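Local coordinates for protein aminoglycoside N(3)-acetyltransferase (Streptomyces griseus, PDB 7LAP) that probably acetylates the 3-amino group of aminoglycoside antibiotics, a reaction that confers resistance to them, as a member of the antibiotic N-acetyltransferase family, at residues 12-17 / 47-52. Sequence-based numbering, arbitrary orientation.
Sequences TELLRR and RLSAIG
Leu14, on the N-terminal helix 7-18, meets Gly52 where the chain leaves the short, weakly bonded helix 48-51, their CA atoms 4.7 Å apart; Gly52 takes a positive phi (121°), at which a CB would press on the carbonyl oxygen of Ile51. Leu14 CB rests against Gly52 C at 3.8 Å. The CD2 branch of Leu14 sits 3.4 Å from Ser49 O and packs beside Ser49 CB, while CD1 lies farther off, near Gly52 O. One turn further along the helix, Arg17 runs out as an extended chain from CG to NE, laying its CD 3.5 Å from Ser49 O. Its NE then donates a short, nearly straight hydrogen bond to Ala50 O (2.7 Å, 167° at the hydrogen). The oxygen lies in the guanidinium plane, but NE approaches from above the carbonyl plane, about 40° out of it. NH2 adds a weak second bond to the same oxygen and brushes Ala50 CB, so one good and one weak bond from the guanidinium edge converge on Ala50 O. Tyr53 packs on Leu14, and Ala265 touches Arg17. This surface contact ties the N-terminal helix to the turn that follows strand 41-46 of the central mixed sheet, combining leucine packing with an arginine side chain hydrogen-bonded to a main-chain carbonyl of the short helical turn.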
loop_
_atom_site.group_PDB
_atom_site.type_symbol
_atom_site.label_atom_id
_atom_site.label_comp_id
_atom_site.label_asym_id
_atom_site.label_seq_id
_atom_site.Cartn_x
_atom_site.Cartn_y
_atom_site.Cartn_z
ATOM N N THR B 12 8.588 6.882 18.044
ATOM C CA THR B 12 8.610 7.507 19.367
ATOM C C THR B 12 7.285 8.186 19.689
ATOM O O THR B 12 6.756 8.040 20.795
ATOM C CB THR B 12 9.739 8.522 19.446
ATOM O OG1 THR B 12 10.975 7.842 19.234
ATOM C CG2 THR B 12 9.756 9.200 20.811
ATOM N N GLU B 13 6.723 8.913 18.727
ATOM C CA GLU B 13 5.472 9.617 18.982
ATOM C C GLU B 13 4.309 8.655 19.159
ATOM O O GLU B 13 3.434 8.889 19.995
ATOM C CB GLU B 13 5.162 10.597 17.856
ATOM C CG GLU B 13 3.952 11.452 18.202
ATOM C CD GLU B 13 4.199 12.923 17.975
ATOM O OE1 GLU B 13 3.679 13.477 16.985
ATOM O OE2 GLU B 13 4.957 13.508 18.772
ATOM N N LEU B 14 4.277 7.572 18.380
ATOM C CA LEU B 14 3.184 6.625 18.535
ATOM C C LEU B 14 3.291 5.865 19.859
ATOM O O LEU B 14 2.273 5.624 20.518
ATOM C CB LEU B 14 3.139 5.664 17.346
ATOM C CG LEU B 14 2.776 6.308 15.995
ATOM C CD1 LEU B 14 2.852 5.307 14.851
ATOM C CD2 LEU B 14 1.416 6.940 16.060
ATOM N N LEU B 15 4.504 5.457 20.241
ATOM C CA LEU B 15 4.688 4.804 21.538
ATOM C C LEU B 15 4.228 5.715 22.677
ATOM O O LEU B 15 3.496 5.286 23.570
ATOM C CB LEU B 15 6.151 4.416 21.722
ATOM C CG LEU B 15 6.627 3.205 20.896
ATOM C CD1 LEU B 15 8.155 3.147 20.908
ATOM C CD2 LEU B 15 6.000 1.916 21.416
ATOM N N ARG B 16 4.598 6.992 22.610
ATOM C CA ARG B 16 4.175 7.941 23.634
ATOM C C ARG B 16 2.662 8.034 23.678
ATOM O O ARG B 16 2.068 7.982 24.756
ATOM C CB ARG B 16 4.804 9.315 23.374
ATOM C CG ARG B 16 4.486 10.346 24.441
ATOM C CD ARG B 16 5.010 11.736 24.050
ATOM N NE ARG B 16 6.465 11.749 23.867
ATOM C CZ ARG B 16 7.084 12.114 22.740
ATOM N NH1 ARG B 16 6.380 12.485 21.668
ATOM N NH2 ARG B 16 8.414 12.098 22.684
ATOM N N ARG B 17 2.025 8.086 22.500
ATOM C CA ARG B 17 0.586 8.295 22.415
ATOM C C ARG B 17 -0.191 7.182 23.115
ATOM O O ARG B 17 -1.187 7.445 23.797
ATOM C CB ARG B 17 0.165 8.375 20.946
ATOM C CG ARG B 17 -1.313 8.405 20.755
ATOM C CD ARG B 17 -1.734 8.653 19.296
ATOM N NE ARG B 17 -3.197 8.688 19.197
ATOM C CZ ARG B 17 -3.931 9.803 19.339
ATOM N NH1 ARG B 17 -3.351 10.975 19.565
ATOM N NH2 ARG B 17 -5.254 9.751 19.244
ATOM N N ARG B 47 -8.158 5.006 11.426
ATOM C CA ARG B 47 -7.008 5.907 11.384
ATOM C C ARG B 47 -5.962 5.242 12.277
ATOM O O ARG B 47 -5.976 5.371 13.504
ATOM C CB ARG B 47 -7.405 7.318 11.818
ATOM C CG ARG B 47 -6.283 8.322 11.765
ATOM C CD ARG B 47 -6.835 9.753 11.678
ATOM N NE ARG B 47 -7.414 9.977 10.360
ATOM C CZ ARG B 47 -8.077 11.074 10.020
ATOM N NH1 ARG B 47 -8.249 12.036 10.911
ATOM N NH2 ARG B 47 -8.576 11.192 8.803
ATOM N N LEU B 48 -5.067 4.484 11.641
ATOM C CA LEU B 48 -4.228 3.552 12.376
ATOM C C LEU B 48 -3.347 4.254 13.409
ATOM O O LEU B 48 -3.202 3.767 14.529
ATOM C CB LEU B 48 -3.375 2.744 11.390
ATOM C CG LEU B 48 -2.336 1.770 11.953
ATOM C CD1 LEU B 48 -2.999 0.643 12.802
ATOM C CD2 LEU B 48 -1.540 1.138 10.786
ATOM N N SER B 49 -2.734 5.387 13.061
ATOM C CA SER B 49 -1.856 6.051 14.025
ATOM C C SER B 49 -2.608 6.570 15.247
ATOM O O SER B 49 -1.994 6.790 16.295
ATOM C CB SER B 49 -1.120 7.215 13.352
ATOM O OG SER B 49 -0.307 6.706 12.320
ATOM N N ALA B 50 -3.913 6.824 15.123
ATOM C CA ALA B 50 -4.694 7.281 16.273
ATOM C C ALA B 50 -4.713 6.228 17.372
ATOM O O ALA B 50 -4.812 6.569 18.553
ATOM C CB ALA B 50 -6.139 7.597 15.849
ATOM N N ILE B 51 -4.636 4.947 17.001
ATOM C CA ILE B 51 -4.591 3.879 17.999
ATOM C C ILE B 51 -3.317 3.974 18.831
ATOM O O ILE B 51 -3.326 3.698 20.034
ATOM C CB ILE B 51 -4.712 2.503 17.311
ATOM C CG1 ILE B 51 -6.016 2.418 16.522
ATOM C CG2 ILE B 51 -4.646 1.354 18.329
ATOM C CD1 ILE B 51 -6.167 1.100 15.640
ATOM N N GLY B 52 -2.209 4.377 18.210
ATOM C CA GLY B 52 -0.912 4.391 18.853
ATOM C C GLY B 52 0.055 3.506 18.091
ATOM O O GLY B 52 -0.141 3.237 16.896
#